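Long-range contact in BtGH115A (Bacteroides thetaiotaomicron, PDB 5BY3), which probably removes 4-O-methyl-glucuronic acid from decorated arabinogalactans as a family GH115 alpha-glucuronidase: residues A669-G683 with H755-D769. Sequence-based numbering, arbitrary orientation.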
loop_
_atom_site.group_PDB
_atom_site.type_symbol
_atom_site.label_atom_id
_atom_site.label_comp_id
_atom_site.label_asym_id
_atom_site.label_seq_id
_atom_site.Cartn_x
_atom_site.Cartn_y
_atom_site.Cartn_z
ATOM N N ALA A 669 7.076 -11.967 15.727
ATOM C CA ALA A 669 7.124 -13.005 14.691
ATOM C C ALA A 669 8.524 -13.128 14.071
ATOM O O ALA A 669 9.226 -12.118 13.957
ATOM C CB ALA A 669 6.064 -12.769 13.613
ATOM N N ALA A 670 8.909 -14.358 13.676
ATOM C CA ALA A 670 10.275 -14.648 13.158
ATOM C C ALA A 670 10.292 -15.735 12.094
ATOM O O ALA A 670 9.530 -16.688 12.198
ATOM C CB ALA A 670 11.205 -15.042 14.294
ATOM N N GLU A 671 11.172 -15.600 11.103
ATOM C CA GLU A 671 11.219 -16.530 9.971
ATOM C C GLU A 671 12.084 -17.726 10.299
ATOM O O GLU A 671 13.245 -17.569 10.646
ATOM C CB GLU A 671 11.736 -15.854 8.699
ATOM C CG GLU A 671 11.782 -16.801 7.496
ATOM C CD GLU A 671 12.519 -16.238 6.279
ATOM O OE1 GLU A 671 13.346 -15.304 6.443
ATOM O OE2 GLU A 671 12.288 -16.755 5.151
ATOM N N ILE A 672 11.517 -18.921 10.212
ATOM C CA ILE A 672 12.320 -20.140 10.339
ATOM C C ILE A 672 12.618 -20.549 8.926
ATOM O O ILE A 672 11.702 -20.868 8.167
ATOM C CB ILE A 672 11.589 -21.270 11.078
ATOM C CG1 ILE A 672 11.036 -20.760 12.404
ATOM C CG2 ILE A 672 12.514 -22.459 11.279
ATOM C CD1 ILE A 672 9.973 -21.658 13.017
ATOM N N LYS A 673 13.896 -20.507 8.565
ATOM C CA LYS A 673 14.307 -20.836 7.199
ATOM C C LYS A 673 14.050 -22.316 7.000
ATOM O O LYS A 673 13.977 -23.077 7.984
ATOM C CB LYS A 673 15.788 -20.496 6.938
ATOM C CG LYS A 673 16.195 -19.035 7.127
ATOM C CD LYS A 673 15.571 -18.129 6.072
ATOM C CE LYS A 673 16.241 -16.762 6.005
ATOM N NZ LYS A 673 15.614 -15.921 4.935
ATOM N N LYS A 674 13.867 -22.695 5.734
ATOM C CA LYS A 674 13.687 -24.083 5.293
ATOM C C LYS A 674 14.756 -24.957 5.933
ATOM O O LYS A 674 15.923 -24.570 5.985
ATOM C CB LYS A 674 13.786 -24.160 3.757
ATOM C CG LYS A 674 13.340 -25.475 3.141
ATOM C CD LYS A 674 13.290 -25.359 1.630
ATOM C CE LYS A 674 13.410 -26.739 0.992
ATOM N NZ LYS A 674 13.127 -26.728 -0.469
ATOM N N GLY A 675 14.342 -26.107 6.452
ATOM C CA GLY A 675 15.257 -27.051 7.100
ATOM C C GLY A 675 15.726 -26.699 8.504
ATOM O O GLY A 675 16.305 -27.557 9.163
ATOM N N ASP A 676 15.514 -25.458 8.960
ATOM C CA ASP A 676 15.817 -25.069 10.362
ATOM C C ASP A 676 14.692 -25.420 11.297
ATOM O O ASP A 676 13.566 -25.677 10.857
ATOM C CB ASP A 676 16.162 -23.586 10.507
ATOM C CG ASP A 676 17.506 -23.242 9.899
ATOM O OD1 ASP A 676 18.130 -24.132 9.269
ATOM O OD2 ASP A 676 17.950 -22.079 10.056
ATOM N N ALA A 677 15.014 -25.444 12.588
ATOM C CA ALA A 677 14.065 -25.771 13.645
ATOM C C ALA A 677 14.268 -24.888 14.830
ATOM O O ALA A 677 15.388 -24.479 15.114
ATOM C CB ALA A 677 14.199 -27.222 14.086
ATOM N N LEU A 678 13.151 -24.596 15.491
ATOM C CA LEU A 678 13.103 -24.082 16.848
ATOM C C LEU A 678 12.711 -25.184 17.851
ATOM O O LEU A 678 11.947 -26.115 17.532
ATOM C CB LEU A 678 12.119 -22.923 16.921
ATOM C CG LEU A 678 12.660 -21.501 16.742
ATOM C CD1 LEU A 678 13.884 -21.395 15.818
ATOM C CD2 LEU A 678 11.516 -20.574 16.335
ATOM N N THR A 679 13.230 -25.051 19.066
ATOM C CA THR A 679 13.145 -26.076 20.093
ATOM C C THR A 679 12.646 -25.359 21.366
ATOM O O THR A 679 13.290 -24.426 21.854
ATOM C CB THR A 679 14.546 -26.735 20.256
ATOM O OG1 THR A 679 14.961 -27.351 19.017
ATOM C CG2 THR A 679 14.609 -27.766 21.405
ATOM N N PHE A 680 11.466 -25.744 21.856
ATOM C CA PHE A 680 10.873 -25.130 23.067
ATOM C C PHE A 680 10.828 -26.147 24.188
ATOM O O PHE A 680 10.563 -27.324 23.941
ATOM C CB PHE A 680 9.450 -24.623 22.816
ATOM C CG PHE A 680 9.373 -23.545 21.796
ATOM C CD1 PHE A 680 9.281 -23.854 20.445
ATOM C CD2 PHE A 680 9.422 -22.222 22.176
ATOM C CE1 PHE A 680 9.240 -22.859 19.494
ATOM C CE2 PHE A 680 9.368 -21.220 21.230
ATOM C CZ PHE A 680 9.281 -21.536 19.887
ATOM N N SER A 681 11.053 -25.693 25.415
ATOM C CA SER A 681 11.100 -26.612 26.541
ATOM C C SER A 681 10.204 -26.194 27.708
ATOM O O SER A 681 9.959 -24.990 27.972
ATOM C CB SER A 681 12.546 -26.865 26.994
ATOM O OG SER A 681 13.099 -25.695 27.573
ATOM N N PHE A 682 9.729 -27.220 28.410
ATOM C CA PHE A 682 8.775 -27.020 29.476
ATOM C C PHE A 682 8.802 -28.206 30.420
ATOM O O PHE A 682 9.272 -29.309 30.060
ATOM C CB PHE A 682 7.358 -26.775 28.909
ATOM C CG PHE A 682 6.819 -27.916 28.081
ATOM C CD1 PHE A 682 7.240 -28.112 26.763
ATOM C CD2 PHE A 682 5.890 -28.796 28.618
ATOM C CE1 PHE A 682 6.756 -29.170 26.001
ATOM C CE2 PHE A 682 5.398 -29.854 27.861
ATOM C CZ PHE A 682 5.830 -30.038 26.548
ATOM N N GLY A 683 8.262 -27.960 31.611
ATOM C CA GLY A 683 8.417 -28.857 32.729
ATOM C C GLY A 683 7.322 -29.878 32.890
ATOM O O GLY A 683 6.742 -30.398 31.918
ATOM N N HIS A 755 10.315 -31.868 29.031
ATOM C CA HIS A 755 9.994 -32.087 27.601
ATOM C C HIS A 755 10.535 -31.005 26.694
ATOM O O HIS A 755 10.689 -29.849 27.106
ATOM C CB HIS A 755 8.486 -32.168 27.337
ATOM C CG HIS A 755 7.733 -32.962 28.342
ATOM N ND1 HIS A 755 7.573 -34.329 28.239
ATOM C CD2 HIS A 755 7.101 -32.584 29.478
ATOM C CE1 HIS A 755 6.872 -34.758 29.273
ATOM N NE2 HIS A 755 6.567 -33.720 30.035
ATOM N N GLN A 756 10.758 -31.395 25.444
ATOM C CA GLN A 756 11.078 -30.478 24.370
ATOM C C GLN A 756 10.148 -30.631 23.148
ATOM O O GLN A 756 9.869 -31.757 22.715
ATOM C CB GLN A 756 12.537 -30.661 23.955
ATOM C CG GLN A 756 13.522 -29.990 24.891
ATOM C CD GLN A 756 14.939 -30.453 24.665
ATOM O OE1 GLN A 756 15.384 -30.651 23.522
ATOM N NE2 GLN A 756 15.669 -30.624 25.760
ATOM N N LEU A 757 9.701 -29.496 22.599
ATOM C CA LEU A 757 8.861 -29.448 21.406
ATOM C C LEU A 757 9.660 -28.841 20.273
ATOM O O LEU A 757 10.071 -27.685 20.360
ATOM C CB LEU A 757 7.609 -28.589 21.656
ATOM C CG LEU A 757 6.560 -28.597 20.518
ATOM C CD1 LEU A 757 5.640 -29.810 20.608
ATOM C CD2 LEU A 757 5.747 -27.318 20.529
ATOM N N VAL A 758 9.874 -29.612 19.211
ATOM C CA VAL A 758 10.636 -29.129 18.067
ATOM C C VAL A 758 9.719 -28.819 16.864
ATOM O O VAL A 758 9.037 -29.711 16.330
ATOM C CB VAL A 758 11.808 -30.087 17.738
ATOM C CG1 VAL A 758 12.458 -29.775 16.392
ATOM C CG2 VAL A 758 12.846 -30.036 18.855
ATOM N N ILE A 759 9.699 -27.535 16.484
ATOM C CA ILE A 759 9.043 -27.015 15.249
ATOM C C ILE A 759 10.070 -26.799 14.121
ATOM O O ILE A 759 10.932 -25.916 14.214
ATOM C CB ILE A 759 8.230 -25.711 15.533
ATOM C CG1 ILE A 759 7.085 -25.996 16.514
ATOM C CG2 ILE A 759 7.665 -25.124 14.248
ATOM C CD1 ILE A 759 6.730 -24.848 17.431
ATOM N N LYS A 760 9.982 -27.608 13.072
ATOM C CA LYS A 760 10.903 -27.519 11.940
ATOM C C LYS A 760 10.214 -27.004 10.663
ATOM O O LYS A 760 9.129 -27.478 10.315
ATOM C CB LYS A 760 11.533 -28.891 11.687
ATOM C CG LYS A 760 12.659 -28.880 10.669
ATOM C CD LYS A 760 13.327 -30.233 10.536
ATOM C CE LYS A 760 14.139 -30.277 9.258
ATOM N NZ LYS A 760 15.197 -31.328 9.293
ATOM N N ALA A 761 10.845 -26.061 9.959
ATOM C CA ALA A 761 10.308 -25.578 8.692
ATOM C C ALA A 761 10.702 -26.486 7.540
ATOM O O ALA A 761 11.900 -26.754 7.350
ATOM C CB ALA A 761 10.804 -24.178 8.406
ATOM N N LEU A 762 9.707 -26.913 6.754
ATOM C CA LEU A 762 9.922 -27.684 5.520
ATOM C C LEU A 762 9.933 -26.858 4.234
ATOM O O LEU A 762 10.511 -27.283 3.233
ATOM C CB LEU A 762 8.877 -28.803 5.393
ATOM C CG LEU A 762 9.217 -30.221 5.882
ATOM C CD1 LEU A 762 10.094 -30.254 7.134
ATOM C CD2 LEU A 762 7.913 -30.983 6.113
ATOM N N ASP A 763 9.282 -25.694 4.257
ATOM C CA ASP A 763 9.212 -24.825 3.081
ATOM C C ASP A 763 9.777 -23.460 3.383
ATOM O O ASP A 763 10.083 -23.154 4.555
ATOM C CB ASP A 763 7.779 -24.751 2.548
ATOM C CG ASP A 763 7.259 -26.112 2.126
ATOM O OD1 ASP A 763 7.766 -26.664 1.115
ATOM O OD2 ASP A 763 6.362 -26.644 2.810
ATOM N N GLU A 764 9.907 -22.655 2.322
ATOM C CA GLU A 764 10.571 -21.363 2.361
ATOM C C GLU A 764 10.010 -20.356 3.396
ATOM O O GLU A 764 10.573 -20.243 4.506
ATOM C CB GLU A 764 10.685 -20.773 0.954
ATOM C CG GLU A 764 11.890 -19.848 0.789
ATOM C CD GLU A 764 12.561 -19.967 -0.572
ATOM O OE1 GLU A 764 12.617 -21.084 -1.121
ATOM O OE2 GLU A 764 13.048 -18.944 -1.093
ATOM N N GLY A 765 8.919 -19.657 3.076
ATOM C CA GLY A 765 8.525 -18.468 3.868
ATOM C C GLY A 765 7.611 -18.731 5.054
ATOM O O GLY A 765 6.452 -18.275 5.066
ATOM N N VAL A 766 8.143 -19.471 6.037
ATOM C CA VAL A 766 7.401 -19.947 7.220
ATOM C C VAL A 766 7.673 -18.980 8.345
ATOM O O VAL A 766 8.841 -18.810 8.758
ATOM C CB VAL A 766 7.902 -21.327 7.679
ATOM C CG1 VAL A 766 7.319 -21.734 9.027
ATOM C CG2 VAL A 766 7.616 -22.373 6.611
ATOM N N ILE A 767 6.626 -18.331 8.847
ATOM C CA ILE A 767 6.891 -17.312 9.845
ATOM C C ILE A 767 6.054 -17.597 11.060
ATOM O O ILE A 767 4.818 -17.522 10.992
ATOM C CB ILE A 767 6.653 -15.889 9.303
ATOM C CG1 ILE A 767 7.663 -15.573 8.219
ATOM C CG2 ILE A 767 6.805 -14.852 10.403
ATOM C CD1 ILE A 767 7.034 -14.874 7.032
ATOM N N LEU A 768 6.747 -17.935 12.150
ATOM C CA LEU A 768 6.124 -18.238 13.429
ATOM C C LEU A 768 5.783 -16.966 14.184
ATOM O O LEU A 768 6.579 -16.031 14.223
ATOM C CB LEU A 768 7.023 -19.162 14.274
ATOM C CG LEU A 768 6.446 -19.611 15.635
ATOM C CD1 LEU A 768 5.274 -20.581 15.527
ATOM C CD2 LEU A 768 7.529 -20.185 16.543
ATOM N N ASP A 769 4.597 -16.954 14.785
ATOM C CA ASP A 769 4.102 -15.828 15.585
ATOM C C ASP A 769 3.986 -16.238 17.041
ATOM O O ASP A 769 4.661 -15.679 17.870
ATOM C CB ASP A 769 2.739 -15.325 15.064
ATOM C CG ASP A 769 2.474 -13.870 15.417
ATOM O OD1 ASP A 769 3.450 -13.208 15.763
ATOM O OD2 ASP A 769 1.322 -13.365 15.322
#
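Two facing antiparallel sheets of the C-terminal beta-sandwich are joined here, because each segment gives one strand to each sheet. Strand 677-682 pairs with 755-761 at the edge of one sheet. Strand 670-672 pairs with 766-769 in the other. The longer pairing runs from Phe682 with His755 to Ala677 with Lys760. Its middle bonds are nearly straight. Phe680 N meets Leu757 O at 173°. Leu757 N to Phe680 O is 2.7 Å. At the crossing between sheets, residues 673-676 form a type II turn, and Gly675 N gives a hydrogen bond to Ala761 O. In the second sheet, Ala670 and Leu768 exchange two backbone bonds.

The side chains of Ile672, Leu678, Phe680, Ile759 and Leu768 meet between the sheets. Leu768 CD2 reaches Leu678 CD2 and Phe680 CZ, both at 4.0 Å. Ile759 CD1 also comes close to the Phe680 ring, 3.8 Å from Phe680 CE1. Trp647 stacks on the same ring. Ile672 CG2 rests against Ala761 CB at 3.8 Å, close to the crossing.

At the far end, Phe682 has CG between its backbone N and carbonyl carbon (chi1 61°), which swings the ring toward strand 755-761. His755 CB lies over one face, a CH-pi contact 3.9 Å from the Phe682 ring centroid. The two rings are inclined by 29° and barely overlap. The Phe682 side chain also touches Leu713 of strand 708-713. With an alanine in place of Phe682, His755 CB would probably lose its CH-pi partner and a gap would open against Leu713. Asp714 takes a hydrogen bond from His755 ND1. At the imidazole's edge, Gly683 O lies in the ring plane, 3.3 Å from His755 CD2.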